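Putative chorismate mutase (Yersinia pestis biovar Microtus str. 91001, PDB 2GBB) catalyses the Claisen rearrangement of chorismate to prephenate as a secreted, all-helical chorismate mutase. Local coordinates at residues D19-K24 against A78-Q83; I35-V40 against A64-A69; A127-T132 against S148-V153. One frame throughout, in Å; residues are numbered along the deposited sequence.

Overall arrangement
All three contacts are small helix-to-helix packings. Interactions 1 and 2 share helix 55-82: its C-terminal end meets helix 17-26 in interaction 1, and its middle meets helix 34-50 in interaction 2, which is nested in the chain loop closed by interaction 1. Interaction 3 joins helix 126-132 to the end of helix 140-150, on the opposite side of the chain's centre from interaction 1 and touching interaction 2 through Ala-64 and Thr-149. Interaction 1 sets an indole edge against helix backbone and interaction 3 pairs two phenylalanines, both mainly buried. Interaction 2 is a surface contact of partly exposed residues, although its centre is nearest the middle of the chain, and mixes aliphatic packing with a glutamate.

Interaction 1 of 3, residues D19-K24 against A78-Q83; sequences DVAGYK and ADWLSQ
The six-membered end of the Trp-80 indole rests against the backbone of helix 17-26 at Ala-21 and Gly-22. Trp-80 CG stands anti to its own carbonyl carbon (chi1 -70°), which carries the ring across the gap between the helices and lets its outer carbons CZ3 and CH2 do the touching. They arrive edge-on: Gly-22 N lies near the ring plane, 3.5 Å from Trp-80 CH2, and Ala-21 O lies at the same edge, 3.6 Å from Trp-80 CZ3. Gly-22 has no side chain, and its CA comes within 3.6 Å of both CZ3 and CH2 of Trp-80. Beside it, the methyl CB of Ala-21 points toward the other helix and rests 3.9 Å from Trp-80 CH2, the one pairing of apolar side chains here. Gly-22 CA and Trp-80 CA are 9.2 Å apart, a gap the indole spans. The contact is van der Waals in character. The polar end of the ring is held separately, because NE1 donates a hydrogen bond to OE2 of Glu-85, a few residues further along the chain, which helps fix the rotation of the indole, while the rings of Tyr-76 and Trp-88 also meet it. On helix 17-26 Lys-24, a probable substrate-binding residue, hydrogen-bonds through NZ to Gln-73 and Ile-31. Helix 17-26 thus lies between the C-terminal part of helix 55-82, reached through Ala-21, and helix 93-117, where Val-20 packs on Val-96 and Ile-100.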
loop_
_atom_site.group_PDB
_atom_site.type_symbol
_atom_site.label_atom_id
_atom_site.label_comp_id
_atom_site.label_asym_id
_atom_site.label_seq_id
_atom_site.Cartn_x
_atom_site.Cartn_y
_atom_site.Cartn_z
ATOM N N ASP A 19 0.171 -10.180 -9.012
ATOM C CA ASP A 19 0.375 -11.539 -8.477
ATOM C C ASP A 19 1.311 -11.580 -7.286
ATOM O O ASP A 19 1.079 -12.389 -6.371
ATOM C CB ASP A 19 0.959 -12.468 -9.519
ATOM C CG ASP A 19 -0.081 -12.871 -10.569
ATOM O OD1 ASP A 19 -0.998 -13.619 -10.237
ATOM O OD2 ASP A 19 0.003 -12.386 -11.690
ATOM N N VAL A 20 2.373 -10.761 -7.318
ATOM C CA VAL A 20 3.342 -10.744 -6.205
ATOM C C VAL A 20 2.647 -10.204 -4.968
ATOM O O VAL A 20 2.757 -10.778 -3.906
ATOM C CB VAL A 20 4.625 -9.919 -6.544
ATOM C CG1 VAL A 20 5.612 -9.902 -5.344
ATOM C CG2 VAL A 20 5.346 -10.462 -7.833
ATOM N N ALA A 21 1.859 -9.126 -5.134
ATOM C CA ALA A 21 1.074 -8.523 -4.057
ATOM C C ALA A 21 0.120 -9.549 -3.474
ATOM O O ALA A 21 -0.048 -9.611 -2.241
ATOM C CB ALA A 21 0.260 -7.312 -4.591
ATOM N N GLY A 22 -0.536 -10.318 -4.353
ATOM C CA GLY A 22 -1.502 -11.349 -3.901
ATOM C C GLY A 22 -0.830 -12.460 -3.126
ATOM O O GLY A 22 -1.369 -12.913 -2.112
ATOM N N TYR A 23 0.322 -12.936 -3.609
ATOM C CA TYR A 23 1.181 -13.919 -2.891
ATOM C C TYR A 23 1.532 -13.408 -1.475
ATOM O O TYR A 23 1.405 -14.119 -0.438
ATOM C CB TYR A 23 2.465 -14.170 -3.742
ATOM C CG TYR A 23 3.627 -14.667 -2.908
ATOM C CD1 TYR A 23 3.688 -16.000 -2.518
ATOM C CD2 TYR A 23 4.628 -13.779 -2.445
ATOM C CE1 TYR A 23 4.697 -16.472 -1.712
ATOM C CE2 TYR A 23 5.656 -14.237 -1.607
ATOM C CZ TYR A 23 5.688 -15.605 -1.281
ATOM O OH TYR A 23 6.647 -16.137 -0.458
ATOM N N LYS A 24 1.940 -12.139 -1.401
ATOM C CA LYS A 24 2.322 -11.551 -0.126
ATOM C C LYS A 24 1.129 -11.404 0.839
ATOM O O LYS A 24 1.215 -11.725 2.019
ATOM C CB LYS A 24 3.044 -10.215 -0.390
ATOM C CG LYS A 24 4.493 -10.461 -0.915
ATOM C CD LYS A 24 5.182 -9.124 -1.347
ATOM C CE LYS A 24 6.605 -9.345 -1.896
ATOM N NZ LYS A 24 7.104 -7.904 -2.273
ATOM N N ALA A 78 -3.759 -2.363 0.133
ATOM C CA ALA A 78 -4.726 -1.408 0.692
ATOM C C ALA A 78 -6.156 -1.721 0.211
ATOM O O ALA A 78 -7.093 -1.926 1.020
ATOM C CB ALA A 78 -4.302 0.012 0.328
ATOM N N ASP A 79 -6.305 -1.874 -1.103
ATOM C CA ASP A 79 -7.613 -2.096 -1.742
ATOM C C ASP A 79 -8.313 -3.369 -1.309
ATOM O O ASP A 79 -9.533 -3.366 -1.070
ATOM C CB ASP A 79 -7.467 -2.119 -3.267
ATOM C CG ASP A 79 -7.312 -0.728 -3.863
ATOM O OD1 ASP A 79 -7.366 0.279 -3.135
ATOM O OD2 ASP A 79 -7.111 -0.632 -5.087
ATOM N N TRP A 80 -7.544 -4.450 -1.171
ATOM C CA TRP A 80 -8.133 -5.720 -0.861
ATOM C C TRP A 80 -8.658 -5.777 0.550
ATOM O O TRP A 80 -9.517 -6.597 0.815
ATOM C CB TRP A 80 -7.142 -6.839 -1.063
ATOM C CG TRP A 80 -6.810 -7.085 -2.496
ATOM C CD1 TRP A 80 -7.650 -6.974 -3.594
ATOM C CD2 TRP A 80 -5.554 -7.555 -2.990
ATOM N NE1 TRP A 80 -6.963 -7.350 -4.744
ATOM C CE2 TRP A 80 -5.680 -7.703 -4.399
ATOM C CE3 TRP A 80 -4.331 -7.880 -2.375
ATOM C CZ2 TRP A 80 -4.624 -8.129 -5.204
ATOM C CZ3 TRP A 80 -3.279 -8.318 -3.188
ATOM C CH2 TRP A 80 -3.446 -8.438 -4.571
ATOM N N LEU A 81 -8.159 -4.922 1.449
ATOM C CA LEU A 81 -8.659 -4.854 2.832
ATOM C C LEU A 81 -10.159 -4.551 2.909
ATOM O O LEU A 81 -10.904 -5.125 3.759
ATOM C CB LEU A 81 -7.848 -3.876 3.692
ATOM C CG LEU A 81 -6.381 -4.262 3.999
ATOM C CD1 LEU A 81 -5.674 -3.068 4.568
ATOM C CD2 LEU A 81 -6.216 -5.464 4.933
ATOM N N SER A 82 -10.627 -3.672 2.024
ATOM C CA SER A 82 -12.060 -3.374 2.020
ATOM C C SER A 82 -12.743 -4.034 0.835
ATOM O O SER A 82 -13.972 -4.171 0.859
ATOM C CB SER A 82 -12.338 -1.863 1.980
ATOM O OG SER A 82 -11.986 -1.369 0.677
ATOM N N GLN A 83 -11.975 -4.399 -0.199
ATOM C CA GLN A 83 -12.560 -4.960 -1.419
ATOM C C GLN A 83 -11.764 -6.128 -1.961
ATOM O O GLN A 83 -11.031 -5.940 -2.924
ATOM C CB GLN A 83 -12.593 -3.900 -2.504
ATOM C CG GLN A 83 -13.817 -3.044 -2.496
ATOM C CD GLN A 83 -13.618 -1.804 -3.326
ATOM O OE1 GLN A 83 -12.438 -1.147 -3.175
ATOM N NE2 GLN A 83 -14.495 -1.432 -4.101
#

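Interaction 2 of 3, residues I35-V40 against A64-A69; sequences IQEEKV and AQINAA
With its CG1 branch anti to the carbonyl carbon (chi1 -78°), Ile-66 divides its side chain between Glu-37 and Val-40, three positions apart on one face of helix 34-50. The branch CG2, anti to the backbone N, meets Glu-37, while CD1, at the far end of the other branch, goes to Val-40. Glu-37 answers with CG anti to its carbonyl carbon and a chain extended beyond it (chi2 177°), and the chain lies obliquely across the isoleucine. The Glu-37 atoms CD and OE2 each lie 3.9 Å from Ile-66 CG2, and Glu-37 CG is 4.0 Å from the same methyl. Val-40 approaches differently: its CG1 reaches toward Ile-66 CD1 tip to tip, at 3.8 Å. The backbones are closest at this level, with Glu-37 CA 7.4 Å from Ile-66 CA. Helix 34-50 is thereby joined to the middle of helix 55-82, and Val-40 also packs on Arg-13 of helix 7-14. Arg-13 and Ala-69 probably belong to the substrate site, and a citrate, probably from the crystallisation liquor, lies about 4 Å from the Ile-66 side chain, nearest atoms. Between the two segments the chemistry is dispersion alone. The charged partner of Glu-37 OE2 is Lys-70, another probable substrate-binding residue, which this pairing probably steadies; the contact lies at the surface, and its apolar part is the packing of Ile-66 on Val-40 and the Glu-37 methylene.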
loop_
_atom_site.group_PDB
_atom_site.type_symbol
_atom_site.label_atom_id
_atom_site.label_comp_id
_atom_site.label_asym_id
_atom_site.label_seq_id
_atom_site.Cartn_x
_atom_site.Cartn_y
_atom_site.Cartn_z
ATOM N N ILE A 35 16.312 -8.381 1.110
ATOM C CA ILE A 35 17.069 -9.505 0.599
ATOM C C ILE A 35 16.724 -9.743 -0.847
ATOM O O ILE A 35 17.627 -9.876 -1.703
ATOM C CB ILE A 35 16.841 -10.772 1.440
ATOM C CG1 ILE A 35 17.208 -10.521 2.932
ATOM C CG2 ILE A 35 17.682 -11.987 0.855
ATOM C CD1 ILE A 35 18.624 -9.905 3.181
ATOM N N GLN A 36 15.416 -9.841 -1.122
ATOM C CA GLN A 36 14.951 -10.045 -2.512
ATOM C C GLN A 36 15.400 -8.862 -3.417
ATOM O O GLN A 36 15.772 -9.055 -4.582
ATOM C CB GLN A 36 13.410 -10.169 -2.546
ATOM C CG GLN A 36 12.784 -10.340 -3.989
ATOM C CD GLN A 36 13.288 -11.576 -4.780
ATOM O OE1 GLN A 36 13.809 -12.593 -4.094
ATOM N NE2 GLN A 36 13.176 -11.599 -6.009
ATOM N N GLU A 37 15.346 -7.650 -2.899
ATOM C CA GLU A 37 15.732 -6.468 -3.717
ATOM C C GLU A 37 17.214 -6.505 -4.067
ATOM O O GLU A 37 17.574 -6.300 -5.210
ATOM C CB GLU A 37 15.363 -5.166 -3.000
ATOM C CG GLU A 37 13.858 -5.055 -2.723
ATOM C CD GLU A 37 13.509 -3.792 -1.942
ATOM O OE1 GLU A 37 14.447 -3.001 -1.592
ATOM O OE2 GLU A 37 12.294 -3.568 -1.685
ATOM N N GLU A 38 18.086 -6.813 -3.108
ATOM C CA GLU A 38 19.530 -6.912 -3.445
ATOM C C GLU A 38 19.807 -8.006 -4.479
ATOM O O GLU A 38 20.697 -7.884 -5.353
ATOM C CB GLU A 38 20.393 -7.156 -2.179
ATOM C CG GLU A 38 20.282 -6.045 -1.171
ATOM C CD GLU A 38 20.843 -4.733 -1.743
ATOM O OE1 GLU A 38 22.049 -4.668 -2.042
ATOM O OE2 GLU A 38 20.088 -3.765 -1.878
ATOM N N LYS A 39 19.056 -9.097 -4.370
ATOM C CA LYS A 39 19.188 -10.220 -5.297
ATOM C C LYS A 39 18.827 -9.767 -6.740
ATOM O O LYS A 39 19.543 -10.040 -7.689
ATOM C CB LYS A 39 18.301 -11.382 -4.784
ATOM C CG LYS A 39 18.433 -12.670 -5.533
ATOM C CD LYS A 39 17.290 -13.661 -5.180
ATOM C CE LYS A 39 17.243 -14.707 -6.340
ATOM N NZ LYS A 39 16.799 -16.041 -5.839
ATOM N N VAL A 40 17.741 -9.023 -6.869
ATOM C CA VAL A 40 17.254 -8.557 -8.157
ATOM C C VAL A 40 18.265 -7.573 -8.741
ATOM O O VAL A 40 18.614 -7.652 -9.919
ATOM C CB VAL A 40 15.854 -7.895 -7.958
ATOM C CG1 VAL A 40 15.497 -6.918 -9.107
ATOM C CG2 VAL A 40 14.768 -8.973 -7.769
ATOM N N ALA A 64 14.421 2.173 -9.431
ATOM C CA ALA A 64 13.162 2.798 -9.915
ATOM C C ALA A 64 12.093 1.752 -10.251
ATOM O O ALA A 64 10.875 1.913 -9.934
ATOM C CB ALA A 64 13.429 3.729 -11.142
ATOM N N GLN A 65 12.528 0.650 -10.868
ATOM C CA GLN A 65 11.561 -0.370 -11.227
ATOM C C GLN A 65 10.998 -1.059 -9.966
ATOM O O GLN A 65 9.811 -1.391 -9.920
ATOM C CB GLN A 65 12.190 -1.428 -12.148
ATOM C CG GLN A 65 12.355 -0.908 -13.562
ATOM C CD GLN A 65 12.817 -1.978 -14.480
ATOM O OE1 GLN A 65 12.024 -2.537 -15.237
ATOM N NE2 GLN A 65 14.111 -2.298 -14.416
ATOM N N ILE A 66 11.859 -1.321 -8.999
ATOM C CA ILE A 66 11.462 -1.959 -7.738
ATOM C C ILE A 66 10.527 -1.058 -6.942
ATOM O O ILE A 66 9.541 -1.547 -6.430
ATOM C CB ILE A 66 12.706 -2.362 -6.912
ATOM C CG1 ILE A 66 13.328 -3.666 -7.472
ATOM C CG2 ILE A 66 12.436 -2.404 -5.376
ATOM C CD1 ILE A 66 14.806 -3.763 -7.176
ATOM N N ASN A 67 10.825 0.241 -6.827
ATOM C CA ASN A 67 9.867 1.224 -6.286
ATOM C C ASN A 67 8.482 1.229 -6.939
ATOM O O ASN A 67 7.455 1.237 -6.238
ATOM C CB ASN A 67 10.485 2.636 -6.270
ATOM C CG ASN A 67 11.569 2.745 -5.209
ATOM O OD1 ASN A 67 11.659 1.867 -4.358
ATOM N ND2 ASN A 67 12.401 3.766 -5.275
ATOM N N ALA A 68 8.437 1.249 -8.260
ATOM C CA ALA A 68 7.167 1.187 -8.944
ATOM C C ALA A 68 6.406 -0.088 -8.623
ATOM O O ALA A 68 5.215 -0.057 -8.416
ATOM C CB ALA A 68 7.336 1.316 -10.489
ATOM N N ALA A 69 7.099 -1.217 -8.628
ATOM C CA ALA A 69 6.551 -2.476 -8.281
ATOM C C ALA A 69 6.015 -2.480 -6.829
ATOM O O ALA A 69 4.882 -2.887 -6.606
ATOM C CB ALA A 69 7.628 -3.531 -8.459
#

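Interaction 3 of 3, residues A127-T132 against S148-V153; sequences AHFINT and STFNQV. With SO4 (sulfate ion), chain H.
Phe-129 reaches across from helix 126-132 to lay the tip of its ring on a face of Phe-150. Its CB and CG lead toward Phe-150, and CD1 and CD2 carry the ring on; contact begins at the CE atoms. Phe-129 CE1 comes 3.9 Å from Phe-150 CE2, and Phe-129 CE2 comes 4.1 Å from Phe-150 CG. The last atom, CZ, sits over the centre of the Phe-150 ring, 3.5 Å above its plane. The planes are inclined at 45°, an oblique pairing with centroids 4.8 Å apart. Phe-150 CG, anti to the backbone N (chi1 156°), and a chi2 of 84° put the ring face under Phe-129 CZ. The Phe-129 ring also meets Phe-147 edge-to-face, while Phe-150 touches Thr-6 and Met-123.

A different face of helix 126-132 holds a sulfate, probably from the crystallisation liquor. Asn-131 ND2 donates to its O4 at 2.6 Å, short for such a bond, and His-128 ND1 to its O3 at 2.9 Å. The imidazole is flanked on one face by Thr-132 OG1, 3.4 Å above the ring centre, and that hydroxyl donates to His-128 O at 2.6 Å.

The phenylalanine pair is plain aromatic packing in the helical bundle, joining helix 126-132 to the C-terminal part of helix 140-150, with Phe-129 also reaching Ala-7 and Ile-10 of helix 7-14.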
loop_
_atom_site.group_PDB
_atom_site.type_symbol
_atom_site.label_atom_id
_atom_site.label_comp_id
_atom_site.label_asym_id
_atom_site.label_seq_id
_atom_site.Cartn_x
_atom_site.Cartn_y
_atom_site.Cartn_z
ATOM N N ALA A 127 6.900 11.273 -22.721
ATOM C CA ALA A 127 5.482 11.100 -23.041
ATOM C C ALA A 127 5.174 9.710 -23.569
ATOM O O ALA A 127 4.093 9.171 -23.339
ATOM C CB ALA A 127 5.067 12.136 -24.060
ATOM N N HIS A 128 6.119 9.145 -24.305
ATOM C CA HIS A 128 6.014 7.776 -24.726
ATOM C C HIS A 128 5.978 6.813 -23.533
ATOM O O HIS A 128 5.158 5.902 -23.511
ATOM C CB HIS A 128 7.157 7.408 -25.674
ATOM C CG HIS A 128 7.034 6.030 -26.241
ATOM N ND1 HIS A 128 6.032 5.675 -27.122
ATOM C CD2 HIS A 128 7.782 4.916 -26.047
ATOM C CE1 HIS A 128 6.172 4.400 -27.450
ATOM N NE2 HIS A 128 7.223 3.914 -26.804
ATOM N N PHE A 129 6.854 7.024 -22.545
ATOM C CA PHE A 129 6.869 6.194 -21.337
ATOM C C PHE A 129 5.544 6.265 -20.591
ATOM O O PHE A 129 4.925 5.236 -20.290
ATOM C CB PHE A 129 8.031 6.593 -20.413
ATOM C CG PHE A 129 9.262 5.747 -20.594
ATOM C CD1 PHE A 129 9.867 5.626 -21.842
ATOM C CD2 PHE A 129 9.836 5.075 -19.508
ATOM C CE1 PHE A 129 11.024 4.851 -21.997
ATOM C CE2 PHE A 129 10.989 4.291 -19.670
ATOM C CZ PHE A 129 11.573 4.186 -20.899
ATOM N N ILE A 130 5.080 7.475 -20.317
ATOM C CA ILE A 130 3.756 7.618 -19.697
ATOM C C ILE A 130 2.627 6.879 -20.450
ATOM O O ILE A 130 1.874 6.101 -19.854
ATOM C CB ILE A 130 3.380 9.099 -19.483
ATOM C CG1 ILE A 130 4.377 9.763 -18.518
ATOM C CG2 ILE A 130 1.886 9.218 -19.023
ATOM C CD1 ILE A 130 4.226 9.321 -17.064
ATOM N N ASN A 131 2.526 7.105 -21.753
ATOM C CA ASN A 131 1.443 6.518 -22.547
ATOM C C ASN A 131 1.547 5.005 -22.686
ATOM O O ASN A 131 0.540 4.335 -22.992
ATOM C CB ASN A 131 1.374 7.171 -23.947
ATOM C CG ASN A 131 1.012 8.673 -23.896
ATOM O OD1 ASN A 131 0.470 9.180 -22.892
ATOM N ND2 ASN A 131 1.318 9.389 -24.986
ATOM N N THR A 132 2.753 4.468 -22.462
ATOM C CA THR A 132 3.029 3.050 -22.711
ATOM C C THR A 132 3.040 2.263 -21.413
ATOM O O THR A 132 2.609 1.120 -21.368
ATOM C CB THR A 132 4.407 2.833 -23.410
ATOM O OG1 THR A 132 4.494 3.668 -24.561
ATOM C CG2 THR A 132 4.602 1.369 -23.818
ATOM N N SER A 148 13.455 8.631 -15.871
ATOM C CA SER A 148 14.645 9.389 -15.695
ATOM C C SER A 148 15.865 8.488 -15.441
ATOM O O SER A 148 16.976 8.812 -15.891
ATOM C CB SER A 148 14.446 10.494 -14.669
ATOM O OG SER A 148 14.296 9.951 -13.382
ATOM N N THR A 149 15.681 7.348 -14.764
ATOM C CA THR A 149 16.828 6.434 -14.510
ATOM C C THR A 149 17.222 5.650 -15.764
ATOM O O THR A 149 18.386 5.283 -15.980
ATOM C CB THR A 149 16.519 5.440 -13.353
ATOM O OG1 THR A 149 15.252 4.851 -13.604
ATOM C CG2 THR A 149 16.389 6.163 -12.020
ATOM N N PHE A 150 16.228 5.338 -16.564
ATOM C CA PHE A 150 16.426 4.671 -17.846
ATOM C C PHE A 150 17.454 5.442 -18.704
ATOM O O PHE A 150 18.349 4.860 -19.338
ATOM C CB PHE A 150 15.056 4.550 -18.521
ATOM C CG PHE A 150 15.095 4.425 -20.004
ATOM C CD1 PHE A 150 15.299 3.190 -20.609
ATOM C CD2 PHE A 150 14.843 5.553 -20.816
ATOM C CE1 PHE A 150 15.321 3.072 -22.027
ATOM C CE2 PHE A 150 14.841 5.442 -22.211
ATOM C CZ PHE A 150 15.093 4.183 -22.811
ATOM N N ASN A 151 17.334 6.761 -18.669
ATOM C CA ASN A 151 18.259 7.639 -19.386
ATOM C C ASN A 151 19.638 7.753 -18.778
ATOM O O ASN A 151 20.563 8.310 -19.407
ATOM C CB ASN A 151 17.624 9.034 -19.563
ATOM C CG ASN A 151 16.564 9.038 -20.670
ATOM O OD1 ASN A 151 16.766 8.433 -21.724
ATOM N ND2 ASN A 151 15.437 9.686 -20.428
ATOM N N GLN A 152 19.779 7.219 -17.563
ATOM C CA GLN A 152 21.076 7.185 -16.861
ATOM C C GLN A 152 21.872 5.940 -17.240
ATOM O O GLN A 152 23.081 5.890 -16.991
ATOM C CB GLN A 152 20.888 7.248 -15.330
ATOM C CG GLN A 152 20.319 8.583 -14.804
ATOM C CD GLN A 152 21.157 9.757 -15.207
ATOM O OE1 GLN A 152 20.647 10.752 -15.752
ATOM N NE2 GLN A 152 22.461 9.658 -14.970
ATOM N N VAL A 153 21.220 4.955 -17.865
ATOM C CA VAL A 153 21.919 3.731 -18.241
ATOM C C VAL A 153 22.887 3.966 -19.424
ATOM O O VAL A 153 22.474 4.479 -20.467
ATOM C CB VAL A 153 20.941 2.587 -18.666
ATOM C CG1 VAL A 153 21.726 1.324 -19.054
ATOM C CG2 VAL A 153 19.874 2.305 -17.600
HETATM S S SO4 H . 3.356 8.052 -27.621
HETATM O O1 SO4 H . 4.482 8.956 -27.880
HETATM O O2 SO4 H . 3.206 7.154 -28.777
HETATM O O3 SO4 H . 3.640 7.236 -26.453
HETATM O O4 SO4 H . 2.125 8.798 -27.371
#